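PDB 3JU3: probable 2-oxoacid ferredoxin oxidoreductase, alpha chain from Thermoplasma acidophilum, which probably serves in an enzyme that oxidatively decarboxylates 2-oxoacids to acyl-CoA and hands the electrons to ferredoxin. Local coordinates for the interface of chains A and B. Coordinates in Å, arbitrary orientation; residue numbers count along the deposited sequence, not the author numbering. Chains: chain A/B, Probable 2-oxoacid ferredoxin oxidoreductase, alpha chain.

Contact 1: the interface of chains A and B. Residues chain A 20-21, 24, 75-79, 95-97, 102; chain B 70-74.
This is a two-fold, strand-mediated interface in which residues 70-74 of chain B run between backbone segments of chain A, making one sheet continuous across the pair; whether this dimer forms outside the crystal the structure alone does not show. The pairing changes sense along the segment. B:Val71 lies parallel to A:Ile95, whereas B:Ser73 and B:Asn74 are antiparallel to A:Ala77 and A:Thr76. B:Ser73 is gripped from two sides: with OG anti to the backbone N (chi1 -174°), its hydroxyl donates to A:Trp21 O at 2.7 Å, in the carbonyl plane, and accepts from A:Gln24 N. Its CB meanwhile sits over one face of the A:Trp21 indole, 4.0 Å from the centroid of the five-membered ring. The indole is fixed in rotation by NE1, which donates to A:Ala77 O at 3.1 Å; that carbonyl also takes B:Ser73 N. B:Glu72 reaches out fully extended to bring carboxylate OE1 to A:Lys97 N, 3.0 Å away, the N-H coming from above the carboxylate plane. At the far end A:His102 NE2 donates to B:Asn74 OD1 at 2.7 Å in a bent bond, from above the plane of the amide carbonyl, while A:Gln24 OE1 lies over the centre of the imidazole, 3.1 Å above its plane.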
ATOM      1  N   THR A  20      13.941   3.267 -10.388  1.00 18.14           N
ATOM      2  CA  THR A  20      12.675   2.964  -9.789  1.00 18.39           C
ATOM      3  C   THR A  20      11.769   2.220 -10.777  1.00 18.87           C
ATOM      4  O   THR A  20      12.182   1.906 -11.911  1.00 18.26           O
ATOM      5  CB  THR A  20      11.989   4.237  -9.182  1.00 19.15           C
ATOM      6  OG1 THR A  20      11.107   3.845  -8.102  1.00 20.39           O
ATOM      7  CG2 THR A  20      11.184   5.002 -10.255  1.00 18.95           C
ATOM      8  N   TRP A  21      10.560   1.931 -10.323  1.00 17.58           N
ATOM      9  CA  TRP A  21       9.556   1.228 -11.092  1.00 18.28           C
ATOM     10  C   TRP A  21       8.249   1.762 -10.506  1.00 18.73           C
ATOM     11  O   TRP A  21       8.227   2.374  -9.438  1.00 18.59           O
ATOM     12  CB  TRP A  21       9.673  -0.298 -10.889  1.00 17.53           C
ATOM     13  CG  TRP A  21       9.427  -0.707  -9.446  1.00 19.06           C
ATOM     14  CD1 TRP A  21      10.304  -0.606  -8.388  1.00 20.30           C
ATOM     15  CD2 TRP A  21       8.202  -1.179  -8.896  1.00 15.86           C
ATOM     16  NE1 TRP A  21       9.697  -1.029  -7.233  1.00 17.87           N
ATOM     17  CE2 TRP A  21       8.409  -1.389  -7.523  1.00 17.25           C
ATOM     18  CE3 TRP A  21       6.948  -1.481  -9.447  1.00 18.91           C
ATOM     19  CZ2 TRP A  21       7.414  -1.890  -6.686  1.00 15.10           C
ATOM     20  CZ3 TRP A  21       5.961  -1.976  -8.616  1.00 18.81           C
ATOM     21  CH2 TRP A  21       6.194  -2.150  -7.237  1.00 15.78           C
ATOM     22  N   GLN A  24       6.635   5.736  -8.280  1.00 20.69           N
ATOM     23  CA  GLN A  24       7.559   6.833  -7.918  1.00 20.89           C
ATOM     24  C   GLN A  24       8.218   7.461  -9.150  1.00 20.82           C
ATOM     25  O   GLN A  24       9.017   8.424  -9.042  1.00 20.12           O
ATOM     26  CB  GLN A  24       8.617   6.341  -6.925  1.00 21.46           C
ATOM     27  CG  GLN A  24       8.039   6.011  -5.562  1.00 22.83           C
ATOM     28  CD  GLN A  24       7.209   7.184  -5.005  1.00 26.12           C
ATOM     29  OE1 GLN A  24       6.003   7.075  -4.870  1.00 30.02           O
ATOM     30  NE2 GLN A  24       7.860   8.306  -4.730  1.00 23.29           N
ATOM     31  N   TYR A  75       1.977  -4.410  -5.036  1.00 21.35           N
ATOM     32  CA  TYR A  75       3.349  -4.871  -4.816  1.00 22.51           C
ATOM     33  C   TYR A  75       4.138  -3.710  -4.243  1.00 22.76           C
ATOM     34  O   TYR A  75       3.897  -2.560  -4.619  1.00 22.12           O
ATOM     35  CB  TYR A  75       3.949  -5.453  -6.119  1.00 22.53           C
ATOM     36  CG  TYR A  75       5.250  -6.206  -5.949  1.00 24.18           C
ATOM     37  CD1 TYR A  75       5.288  -7.504  -5.398  1.00 27.21           C
ATOM     38  CD2 TYR A  75       6.452  -5.621  -6.334  1.00 26.79           C
ATOM     39  CE1 TYR A  75       6.506  -8.190  -5.234  1.00 26.46           C
ATOM     40  CE2 TYR A  75       7.660  -6.288  -6.166  1.00 28.46           C
ATOM     41  CZ  TYR A  75       7.682  -7.564  -5.615  1.00 28.26           C
ATOM     42  OH  TYR A  75       8.906  -8.189  -5.499  1.00 30.82           O
ATOM     43  N   THR A  76       5.006  -4.001  -3.273  1.00 23.65           N
ATOM     44  CA  THR A  76       5.954  -2.992  -2.719  1.00 24.03           C
ATOM     45  C   THR A  76       7.374  -3.557  -2.791  1.00 25.19           C
ATOM     46  O   THR A  76       7.583  -4.703  -2.411  1.00 25.51           O
ATOM     47  CB  THR A  76       5.630  -2.623  -1.248  1.00 23.82           C
ATOM     48  OG1 THR A  76       4.298  -2.122  -1.145  1.00 23.65           O
ATOM     49  CG2 THR A  76       6.570  -1.535  -0.739  1.00 23.28           C
ATOM     50  N   ALA A  77       8.346  -2.779  -3.287  1.00 26.54           N
ATOM     51  CA  ALA A  77       9.727  -3.284  -3.395  1.00 25.96           C
ATOM     52  C   ALA A  77      10.717  -2.152  -3.695  1.00 25.59           C
ATOM     53  O   ALA A  77      10.335  -1.071  -4.250  1.00 25.31           O
ATOM     54  CB  ALA A  77       9.851  -4.339  -4.472  1.00 26.99           C
ATOM     55  N   GLN A  78      11.944  -2.436  -3.278  1.00 22.06           N
ATOM     56  CA  GLN A  78      13.154  -1.777  -3.686  1.00 19.88           C
ATOM     57  C   GLN A  78      13.611  -2.591  -4.887  1.00 18.89           C
ATOM     58  O   GLN A  78      13.798  -3.805  -4.760  1.00 18.79           O
ATOM     59  CB  GLN A  78      14.190  -1.902  -2.536  1.00 20.03           C
ATOM     60  CG  GLN A  78      13.780  -1.177  -1.250  1.00 18.82           C
ATOM     61  CD  GLN A  78      14.594  -1.555  -0.003  1.00 21.63           C
ATOM     62  OE1 GLN A  78      15.808  -1.769  -0.058  1.00 20.78           O
ATOM     63  NE2 GLN A  78      13.916  -1.611   1.135  1.00 21.36           N
ATOM     64  N   ALA A  79      13.764  -1.960  -6.056  1.00 16.75           N
ATOM     65  CA  ALA A  79      14.305  -2.662  -7.216  1.00 15.33           C
ATOM     66  C   ALA A  79      15.715  -3.224  -6.990  1.00 15.33           C
ATOM     67  O   ALA A  79      16.169  -4.022  -7.803  1.00 14.14           O
ATOM     68  CB  ALA A  79      14.273  -1.804  -8.470  1.00 14.81           C
ATOM     69  N   ILE A  95      16.605   5.338  -1.290  1.00 25.27           N
ATOM     70  CA  ILE A  95      15.644   6.247  -0.720  1.00 25.36           C
ATOM     71  C   ILE A  95      14.424   5.389  -0.432  1.00 26.60           C
ATOM     72  O   ILE A  95      13.754   4.918  -1.355  1.00 25.55           O
ATOM     73  CB  ILE A  95      15.355   7.410  -1.703  1.00 25.92           C
ATOM     74  CG1 ILE A  95      16.590   8.320  -1.798  1.00 25.60           C
ATOM     75  CG2 ILE A  95      14.054   8.193  -1.335  1.00 25.55           C
ATOM     76  CD1 ILE A  95      16.452   9.504  -2.694  1.00 25.67           C
ATOM     77  N   LEU A  96      14.179   5.135   0.855  1.00 27.63           N
ATOM     78  CA  LEU A  96      13.046   4.320   1.338  1.00 29.89           C
ATOM     79  C   LEU A  96      11.860   5.201   1.713  1.00 30.98           C
ATOM     80  O   LEU A  96      12.008   6.420   1.812  1.00 30.54           O
ATOM     81  CB  LEU A  96      13.461   3.549   2.603  1.00 30.07           C
ATOM     82  CG  LEU A  96      14.714   2.670   2.552  1.00 31.68           C
ATOM     83  CD1 LEU A  96      14.878   1.843   3.844  1.00 31.49           C
ATOM     84  CD2 LEU A  96      14.687   1.770   1.317  1.00 33.97           C
ATOM     85  N   LYS A  97      10.697   4.591   1.957  1.00 32.29           N
ATOM     86  CA  LYS A  97       9.544   5.315   2.517  1.00 34.75           C
ATOM     87  C   LYS A  97       9.862   5.868   3.915  1.00 36.70           C
ATOM     88  O   LYS A  97      10.517   5.198   4.729  1.00 36.47           O
ATOM     89  CB  LYS A  97       8.300   4.434   2.567  1.00 34.58           C
ATOM     90  N   HIS A 102       5.500   7.758   1.187  1.00 37.86           N
ATOM     91  CA  HIS A 102       6.624   8.099   0.312  1.00 36.20           C
ATOM     92  C   HIS A 102       7.134   9.473   0.736  1.00 34.52           C
ATOM     93  O   HIS A 102       6.371  10.267   1.309  1.00 34.76           O
ATOM     94  CB  HIS A 102       6.196   8.132  -1.159  1.00 36.17           C
ATOM     95  CG  HIS A 102       5.715   6.813  -1.678  1.00 36.57           C
ATOM     96  ND1 HIS A 102       6.556   5.738  -1.868  1.00 36.33           N
ATOM     97  CD2 HIS A 102       4.479   6.394  -2.038  1.00 37.07           C
ATOM     98  CE1 HIS A 102       5.859   4.714  -2.328  1.00 36.69           C
ATOM     99  NE2 HIS A 102       4.596   5.086  -2.442  1.00 36.79           N
TER
ATOM    100  N   ASP B  70      18.689   3.669  -5.536  1.00 19.83           N
ATOM    101  CA  ASP B  70      17.435   2.906  -5.715  1.00 20.76           C
ATOM    102  C   ASP B  70      16.340   3.555  -4.894  1.00 20.30           C
ATOM    103  O   ASP B  70      16.536   3.906  -3.691  1.00 21.67           O
ATOM    104  CB  ASP B  70      17.635   1.444  -5.288  1.00 21.15           C
ATOM    105  CG  ASP B  70      16.391   0.576  -5.519  1.00 23.58           C
ATOM    106  OD1 ASP B  70      15.736   0.678  -6.610  1.00 25.39           O
ATOM    107  OD2 ASP B  70      16.062  -0.207  -4.597  1.00 24.78           O
ATOM    108  N   VAL B  71      15.184   3.719  -5.509  1.00 20.10           N
ATOM    109  CA  VAL B  71      14.073   4.456  -4.894  1.00 19.45           C
ATOM    110  C   VAL B  71      12.936   3.439  -4.653  1.00 19.83           C
ATOM    111  O   VAL B  71      12.349   2.913  -5.597  1.00 20.17           O
ATOM    112  CB  VAL B  71      13.565   5.615  -5.800  1.00 18.40           C
ATOM    113  CG1 VAL B  71      12.343   6.279  -5.200  1.00 20.96           C
ATOM    114  CG2 VAL B  71      14.673   6.723  -6.042  1.00 18.84           C
ATOM    115  N   GLU B  72      12.668   3.146  -3.398  1.00 19.54           N
ATOM    116  CA  GLU B  72      11.658   2.157  -3.023  1.00 19.00           C
ATOM    117  C   GLU B  72      10.335   2.559  -3.640  1.00 18.50           C
ATOM    118  O   GLU B  72      10.011   3.742  -3.633  1.00 18.83           O
ATOM    119  CB  GLU B  72      11.529   2.134  -1.502  1.00 18.93           C
ATOM    120  CG  GLU B  72      10.435   1.159  -1.052  1.00 20.50           C
ATOM    121  CD  GLU B  72      10.180   1.137   0.454  1.00 24.21           C
ATOM    122  OE1 GLU B  72      10.991   1.662   1.226  1.00 23.10           O
ATOM    123  OE2 GLU B  72       9.144   0.581   0.862  1.00 27.15           O
ATOM    124  N   SER B  73       9.569   1.623  -4.196  1.00 18.45           N
ATOM    125  CA  SER B  73       8.330   2.045  -4.828  1.00 18.29           C
ATOM    126  C   SER B  73       7.180   1.021  -4.619  1.00 20.19           C
ATOM    127  O   SER B  73       7.319   0.074  -3.834  1.00 19.74           O
ATOM    128  CB  SER B  73       8.587   2.389  -6.307  1.00 18.33           C
ATOM    129  OG  SER B  73       7.436   2.944  -6.951  1.00 20.07           O
ATOM    130  N   ASN B  74       6.023   1.262  -5.246  1.00 19.41           N
ATOM    131  CA  ASN B  74       4.882   0.356  -5.084  1.00 20.38           C
ATOM    132  C   ASN B  74       3.932   0.483  -6.254  1.00 20.13           C
ATOM    133  O   ASN B  74       4.093   1.365  -7.106  1.00 19.28           O
ATOM    134  CB  ASN B  74       4.123   0.626  -3.781  1.00 20.48           C
ATOM    135  CG  ASN B  74       3.275   1.869  -3.879  1.00 22.73           C
ATOM    136  OD1 ASN B  74       3.795   2.968  -3.988  1.00 24.43           O
ATOM    137  ND2 ASN B  74       1.956   1.695  -3.896  1.00 27.67           N
TER
HETATM  138  O   HOH W   1      13.199   0.605  -6.807  1.00 23.16           O
HETATM  139  O   HOH W   2       9.659   6.362  -2.436  1.00 34.14           O

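Contact 2: the interface of chains A and B. Residues chain A 18, 28, 94-95, 112; chain B 69-71.
B:Val71 has CG1 anti to the backbone N (chi1 175°), which leaves CG2 anti to the carbonyl carbon and directed at A:Ile28 and A:Phe18. A:Ile28 answers with CG1 anti to its own carbonyl carbon (chi1 -67°) and an extended outer chain, so that CD1 leads. The two side chains meet tip to tip, A:Ile28 CD1 against B:Val71 CG2 at 3.4 Å, closer than normal methyl packing and a sign of a tight fit. The same B:Val71 CG2 touches the A:Phe18 ring at CD1, 3.8 Å away, the two side chains crossing obliquely. One valine branch is thus shared between a helix residue and a strand residue of chain A.

B:Ile69 works in two directions. Its CG2 branch, anti to the backbone N, meets A:Ile95 CG1 at 3.7 Å, again at an oblique crossing. The other branch is extended (chi2 -179°) and carries CD1 out to the backbone of A:Ala112, with CA at 4.1 Å. B:Asp70, between the two, spends its carbonyl on the A:Ile95 amide and joins A:Lys94 in a parallel bridge. Strand 68-71 of chain B therefore lies between strands 16-21 and 93-95 of chain A, its B:Ile69 and B:Val71 side chains packed against helices 25-37 and 105-117 of that chain.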
ATOM      1  N   PHE A  18      19.060   7.586 -10.740  1.00 17.03           N
ATOM      2  CA  PHE A  18      17.946   7.044  -9.966  1.00 16.75           C
ATOM      3  C   PHE A  18      17.483   5.745 -10.628  1.00 17.62           C
ATOM      4  O   PHE A  18      17.591   5.598 -11.842  1.00 17.77           O
ATOM      5  CB  PHE A  18      16.777   8.033  -9.934  1.00 15.21           C
ATOM      6  CG  PHE A  18      17.037   9.272  -9.110  1.00 16.79           C
ATOM      7  CD1 PHE A  18      17.052   9.194  -7.726  1.00 15.13           C
ATOM      8  CD2 PHE A  18      17.250  10.520  -9.719  1.00 17.11           C
ATOM      9  CE1 PHE A  18      17.270  10.345  -6.939  1.00 18.92           C
ATOM     10  CE2 PHE A  18      17.492  11.683  -8.930  1.00 14.53           C
ATOM     11  CZ  PHE A  18      17.488  11.588  -7.571  1.00 18.33           C
ATOM     12  N   ILE A  28      10.336  11.224  -9.086  0.50 21.00           N
ATOM     13  CA  ILE A  28      11.750  11.266  -9.471  0.50 21.03           C
ATOM     14  C   ILE A  28      12.000  12.241 -10.637  0.50 21.10           C
ATOM     15  O   ILE A  28      12.948  13.032 -10.603  0.50 21.15           O
ATOM     16  CB  ILE A  28      12.265   9.881  -9.858  0.50 20.76           C
ATOM     17  CG1 ILE A  28      12.272   8.968  -8.635  0.50 21.64           C
ATOM     18  CG2 ILE A  28      13.689   9.996 -10.456  0.50 20.80           C
ATOM     19  CD1 ILE A  28      13.010   7.704  -8.867  0.50 21.69           C
ATOM     20  N   LYS A  94      20.014   4.160  -1.084  1.00 22.57           N
ATOM     21  CA  LYS A  94      18.585   3.973  -1.338  1.00 24.56           C
ATOM     22  C   LYS A  94      17.757   5.073  -0.702  1.00 24.64           C
ATOM     23  O   LYS A  94      18.181   5.702   0.266  1.00 25.23           O
ATOM     24  CB  LYS A  94      18.127   2.557  -0.897  1.00 24.43           C
ATOM     25  CG  LYS A  94      18.170   2.334   0.608  1.00 27.56           C
ATOM     26  CD  LYS A  94      18.300   0.851   0.959  1.00 30.09           C
ATOM     27  CE  LYS A  94      18.483   0.654   2.470  1.00 32.19           C
ATOM     28  NZ  LYS A  94      19.715   1.322   2.998  1.00 32.90           N
ATOM     29  N   ILE A  95      16.605   5.338  -1.290  1.00 25.27           N
ATOM     30  CA  ILE A  95      15.644   6.247  -0.720  1.00 25.36           C
ATOM     31  C   ILE A  95      14.424   5.389  -0.432  1.00 26.60           C
ATOM     32  O   ILE A  95      13.754   4.918  -1.355  1.00 25.55           O
ATOM     33  CB  ILE A  95      15.355   7.410  -1.703  1.00 25.92           C
ATOM     34  CG1 ILE A  95      16.590   8.320  -1.798  1.00 25.60           C
ATOM     35  CG2 ILE A  95      14.054   8.193  -1.335  1.00 25.55           C
ATOM     36  CD1 ILE A  95      16.452   9.504  -2.694  1.00 25.67           C
ATOM     37  N   ALA A 112      18.912  12.853  -1.839  1.00 12.05           N
ATOM     38  CA  ALA A 112      19.692  12.718  -3.061  1.00 12.23           C
ATOM     39  C   ALA A 112      21.020  13.519  -3.007  1.00 13.04           C
ATOM     40  O   ALA A 112      22.103  13.006  -3.340  1.00 12.66           O
ATOM     41  CB  ALA A 112      18.846  13.136  -4.286  1.00 11.84           C
TER
ATOM     42  N   ILE B  69      21.106   5.461  -7.014  1.00 19.03           N
ATOM     43  CA  ILE B  69      20.208   5.550  -5.872  1.00 19.82           C
ATOM     44  C   ILE B  69      18.903   4.802  -6.208  1.00 20.46           C
ATOM     45  O   ILE B  69      18.126   5.238  -7.083  1.00 20.37           O
ATOM     46  CB  ILE B  69      19.863   6.998  -5.534  1.00 20.24           C
ATOM     47  CG1 ILE B  69      21.145   7.865  -5.367  1.00 19.17           C
ATOM     48  CG2 ILE B  69      18.959   7.029  -4.309  1.00 21.58           C
ATOM     49  CD1 ILE B  69      20.883   9.360  -4.999  1.00 15.79           C
ATOM     50  N   ASP B  70      18.689   3.669  -5.536  1.00 19.83           N
ATOM     51  CA  ASP B  70      17.435   2.906  -5.715  1.00 20.76           C
ATOM     52  C   ASP B  70      16.340   3.555  -4.894  1.00 20.30           C
ATOM     53  O   ASP B  70      16.536   3.906  -3.691  1.00 21.67           O
ATOM     54  CB  ASP B  70      17.635   1.444  -5.288  1.00 21.15           C
ATOM     55  CG  ASP B  70      16.391   0.576  -5.519  1.00 23.58           C
ATOM     56  OD1 ASP B  70      15.736   0.678  -6.610  1.00 25.39           O
ATOM     57  OD2 ASP B  70      16.062  -0.207  -4.597  1.00 24.78           O
ATOM     58  N   VAL B  71      15.184   3.719  -5.509  1.00 20.10           N
ATOM     59  CA  VAL B  71      14.073   4.456  -4.894  1.00 19.45           C
ATOM     60  C   VAL B  71      12.936   3.439  -4.653  1.00 19.83           C
ATOM     61  O   VAL B  71      12.349   2.913  -5.597  1.00 20.17           O
ATOM     62  CB  VAL B  71      13.565   5.615  -5.800  1.00 18.40           C
ATOM     63  CG1 VAL B  71      12.343   6.279  -5.200  1.00 20.96           C
ATOM     64  CG2 VAL B  71      14.673   6.723  -6.042  1.00 18.84           C
TER

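Contact 3: the interface of chains A and B. Residues chain A 15-19, 91, 93; chain B 62, 65, 67-70.
Water 4 is gripped by three polar groups from both chains: A:Asn93 N at 2.7 Å, the A:Asn93 amide ND2, and the carbonyl B:Val68 O. It ties the asparagine side chain, through a strongly bent ND2 contact, to the backbone of the neighbouring chain. The setting is the core domain II of the pyruvate:ferredoxin oxidoreductase family, where strand 68-71 of chain B runs parallel to A:Thr17 and A:Val19 along one side and pairs with A:Asn93 along the other. A:Thr17 N donates to B:Leu67 O at 2.8 Å, nearly along the C=O axis, and A:Thr17 O takes B:Ile69 N from above the carbonyl plane. A:Val19 N continues the register to B:Ile69 O, while B:Asp70 N turns the opposite way to A:Asn93 O at 3.0 Å, in the carbonyl plane. Water 3 bridges the A:Thr17 hydroxyl OG1 and B:Leu67 N.

B:Val68 CG1 is wedged between A:Ile91 CG1, 3.6 Å away, and A:Val19 CG2. The A:Ile91 and B:Leu62 side chains cross at about a right angle, their CD1 methyls touching at 4.0 Å. A:Ile91 CG2, anti to the backbone N, lies against B:Val68 O and B:Asp70. An alanine here would remove both branches and would probably loosen the packing on B:Val68 and B:Leu62. On the opposite side of the strand, A:Ile16 CG2 touches B:Ile69 CD1 at 3.7 Å and covers the centre of one face of the A:Phe18 ring.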
ATOM      1  N   ASP A  15      25.414  12.863 -12.917  1.00 17.69           N
ATOM      2  CA  ASP A  15      25.913  12.845 -11.557  1.00 17.20           C
ATOM      3  C   ASP A  15      25.242  11.756 -10.691  1.00 17.54           C
ATOM      4  O   ASP A  15      25.898  11.139  -9.863  1.00 16.51           O
ATOM      5  CB  ASP A  15      25.696  14.217 -10.913  1.00 16.59           C
ATOM      6  CG  ASP A  15      26.531  15.325 -11.586  1.00 19.55           C
ATOM      7  OD1 ASP A  15      27.695  15.086 -11.951  1.00 19.22           O
ATOM      8  OD2 ASP A  15      26.008  16.438 -11.780  1.00 17.17           O
ATOM      9  N   ILE A  16      23.926  11.587 -10.870  1.00 17.60           N
ATOM     10  CA  ILE A  16      23.081  10.647 -10.115  1.00 17.40           C
ATOM     11  C   ILE A  16      22.254   9.819 -11.109  1.00 18.34           C
ATOM     12  O   ILE A  16      21.640  10.380 -12.037  1.00 17.55           O
ATOM     13  CB  ILE A  16      22.074  11.390  -9.189  1.00 17.66           C
ATOM     14  CG1 ILE A  16      22.814  12.153  -8.067  1.00 17.58           C
ATOM     15  CG2 ILE A  16      21.028  10.370  -8.591  1.00 19.92           C
ATOM     16  CD1 ILE A  16      21.993  13.271  -7.390  1.00 17.20           C
ATOM     17  N   THR A  17      22.211   8.498 -10.900  1.00 17.14           N
ATOM     18  CA  THR A  17      21.298   7.646 -11.638  1.00 17.03           C
ATOM     19  C   THR A  17      20.268   7.066 -10.672  1.00 17.10           C
ATOM     20  O   THR A  17      20.577   6.181  -9.854  1.00 17.25           O
ATOM     21  CB  THR A  17      22.100   6.506 -12.332  1.00 18.86           C
ATOM     22  OG1 THR A  17      22.913   7.094 -13.346  1.00 17.76           O
ATOM     23  CG2 THR A  17      21.174   5.415 -12.979  1.00 17.42           C
ATOM     24  N   PHE A  18      19.060   7.586 -10.740  1.00 17.03           N
ATOM     25  CA  PHE A  18      17.946   7.044  -9.966  1.00 16.75           C
ATOM     26  C   PHE A  18      17.483   5.745 -10.628  1.00 17.62           C
ATOM     27  O   PHE A  18      17.591   5.598 -11.842  1.00 17.77           O
ATOM     28  CB  PHE A  18      16.777   8.033  -9.934  1.00 15.21           C
ATOM     29  CG  PHE A  18      17.037   9.272  -9.110  1.00 16.79           C
ATOM     30  CD1 PHE A  18      17.052   9.194  -7.726  1.00 15.13           C
ATOM     31  CD2 PHE A  18      17.250  10.520  -9.719  1.00 17.11           C
ATOM     32  CE1 PHE A  18      17.270  10.345  -6.939  1.00 18.92           C
ATOM     33  CE2 PHE A  18      17.492  11.683  -8.930  1.00 14.53           C
ATOM     34  CZ  PHE A  18      17.488  11.588  -7.571  1.00 18.33           C
ATOM     35  N   VAL A  19      16.995   4.792  -9.820  1.00 17.92           N
ATOM     36  CA  VAL A  19      16.351   3.576 -10.337  1.00 17.78           C
ATOM     37  C   VAL A  19      15.017   3.469  -9.627  1.00 18.56           C
ATOM     38  O   VAL A  19      14.963   3.578  -8.387  1.00 18.70           O
ATOM     39  CB  VAL A  19      17.156   2.320 -10.029  1.00 18.61           C
ATOM     40  CG1 VAL A  19      16.502   1.068 -10.708  1.00 16.40           C
ATOM     41  CG2 VAL A  19      18.572   2.464 -10.495  1.00 17.00           C
ATOM     42  N   ILE A  91      23.486  -1.990  -5.462  1.00 17.10           N
ATOM     43  CA  ILE A  91      23.248  -0.577  -5.203  1.00 16.52           C
ATOM     44  C   ILE A  91      23.250  -0.333  -3.703  1.00 17.11           C
ATOM     45  O   ILE A  91      22.341  -0.791  -2.994  1.00 16.41           O
ATOM     46  CB  ILE A  91      21.890  -0.132  -5.800  1.00 16.00           C
ATOM     47  CG1 ILE A  91      21.860  -0.452  -7.300  1.00 14.32           C
ATOM     48  CG2 ILE A  91      21.593   1.341  -5.450  1.00 14.08           C
ATOM     49  CD1 ILE A  91      20.469  -0.477  -7.919  1.00 14.44           C
ATOM     50  N   ASN A  93      23.122   2.791  -2.137  1.00 19.31           N
ATOM     51  CA  ASN A  93      22.333   3.934  -1.688  1.00 20.50           C
ATOM     52  C   ASN A  93      20.876   3.784  -2.015  1.00 21.44           C
ATOM     53  O   ASN A  93      20.517   3.358  -3.117  1.00 21.88           O
ATOM     54  CB  ASN A  93      22.858   5.237  -2.277  1.00 19.79           C
ATOM     55  CG  ASN A  93      24.306   5.454  -1.984  1.00 20.34           C
ATOM     56  OD1 ASN A  93      24.684   5.741  -0.845  1.00 19.05           O
ATOM     57  ND2 ASN A  93      25.142   5.317  -3.011  1.00 20.70           N
TER
ATOM     58  N   LEU B  62      24.090   0.416 -15.237  1.00 19.79           N
ATOM     59  CA  LEU B  62      24.508   0.665 -13.863  1.00 20.02           C
ATOM     60  C   LEU B  62      26.018   0.513 -13.718  1.00 21.35           C
ATOM     61  O   LEU B  62      26.657   1.172 -12.866  1.00 21.48           O
ATOM     62  CB  LEU B  62      23.765  -0.253 -12.893  1.00 21.78           C
ATOM     63  CG  LEU B  62      22.248  -0.035 -12.763  1.00 21.71           C
ATOM     64  CD1 LEU B  62      21.714  -0.912 -11.678  1.00 23.75           C
ATOM     65  CD2 LEU B  62      21.866   1.424 -12.491  1.00 23.17           C
ATOM     66  N   ALA B  65      27.642   3.913 -14.230  1.00 22.18           N
ATOM     67  CA  ALA B  65      27.094   5.048 -13.479  1.00 21.89           C
ATOM     68  C   ALA B  65      28.043   5.593 -12.397  1.00 21.82           C
ATOM     69  O   ALA B  65      28.710   4.826 -11.711  1.00 22.35           O
ATOM     70  CB  ALA B  65      25.741   4.723 -12.881  1.00 21.34           C
ATOM     71  N   LEU B  67      26.963   7.195  -9.671  1.00 20.59           N
ATOM     72  CA  LEU B  67      26.293   7.047  -8.375  1.00 19.30           C
ATOM     73  C   LEU B  67      24.863   6.590  -8.591  1.00 19.03           C
ATOM     74  O   LEU B  67      24.119   7.249  -9.311  1.00 17.90           O
ATOM     75  CB  LEU B  67      26.288   8.385  -7.646  1.00 19.41           C
ATOM     76  CG  LEU B  67      25.329   8.626  -6.485  1.00 20.63           C
ATOM     77  CD1 LEU B  67      25.655   7.675  -5.392  1.00 22.18           C
ATOM     78  CD2 LEU B  67      25.510  10.068  -5.996  1.00 21.70           C
ATOM     79  N   VAL B  68      24.480   5.474  -7.966  1.00 18.52           N
ATOM     80  CA  VAL B  68      23.163   4.899  -8.195  1.00 19.04           C
ATOM     81  C   VAL B  68      22.356   5.018  -6.903  1.00 19.48           C
ATOM     82  O   VAL B  68      22.876   4.711  -5.813  1.00 20.04           O
ATOM     83  CB  VAL B  68      23.267   3.426  -8.606  1.00 19.30           C
ATOM     84  CG1 VAL B  68      21.870   2.819  -8.900  1.00 18.47           C
ATOM     85  CG2 VAL B  68      24.185   3.244  -9.837  1.00 19.24           C
ATOM     86  N   ILE B  69      21.106   5.461  -7.014  1.00 19.03           N
ATOM     87  CA  ILE B  69      20.208   5.550  -5.872  1.00 19.82           C
ATOM     88  C   ILE B  69      18.903   4.802  -6.208  1.00 20.46           C
ATOM     89  O   ILE B  69      18.126   5.238  -7.083  1.00 20.37           O
ATOM     90  CB  ILE B  69      19.863   6.998  -5.534  1.00 20.24           C
ATOM     91  CG1 ILE B  69      21.145   7.865  -5.367  1.00 19.17           C
ATOM     92  CG2 ILE B  69      18.959   7.029  -4.309  1.00 21.58           C
ATOM     93  CD1 ILE B  69      20.883   9.360  -4.999  1.00 15.79           C
ATOM     94  N   ASP B  70      18.689   3.669  -5.536  1.00 19.83           N
ATOM     95  CA  ASP B  70      17.435   2.906  -5.715  1.00 20.76           C
ATOM     96  C   ASP B  70      16.340   3.555  -4.894  1.00 20.30           C
ATOM     97  O   ASP B  70      16.536   3.906  -3.691  1.00 21.67           O
ATOM     98  CB  ASP B  70      17.635   1.444  -5.288  1.00 21.15           C
ATOM     99  CG  ASP B  70      16.391   0.576  -5.519  1.00 23.58           C
ATOM    100  OD1 ASP B  70      15.736   0.678  -6.610  1.00 25.39           O
ATOM    101  OD2 ASP B  70      16.062  -0.207  -4.597  1.00 24.78           O
TER
HETATM  102  O   HOH W   3      25.386   8.233 -12.125  1.00 14.48           O
HETATM  103  O   HOH W   4      24.536   3.209  -4.371  1.00 19.28           O

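All three contacts follow one continuous stretch of chain B through chain A. The centres of the C-alpha atoms of contact 3 and contact 2 lie about 7 Å apart, and the two share A:Phe18, B:Ile69 and B:Asp70; those of contacts 2 and 1 lie about 8 Å apart, with A:Ile95, B:Asp70 and B:Val71 in common. Between the C-alpha centres of contacts 1 and 3 it is about 13 Å, and B:Asp70 belongs to every one. Strand 68-71 is thus inserted into the partner's sheet, and strand 73-77 carries the crossing onward. The two-fold repeats this with the chains reversed, an intertwining that resembles a strand exchange.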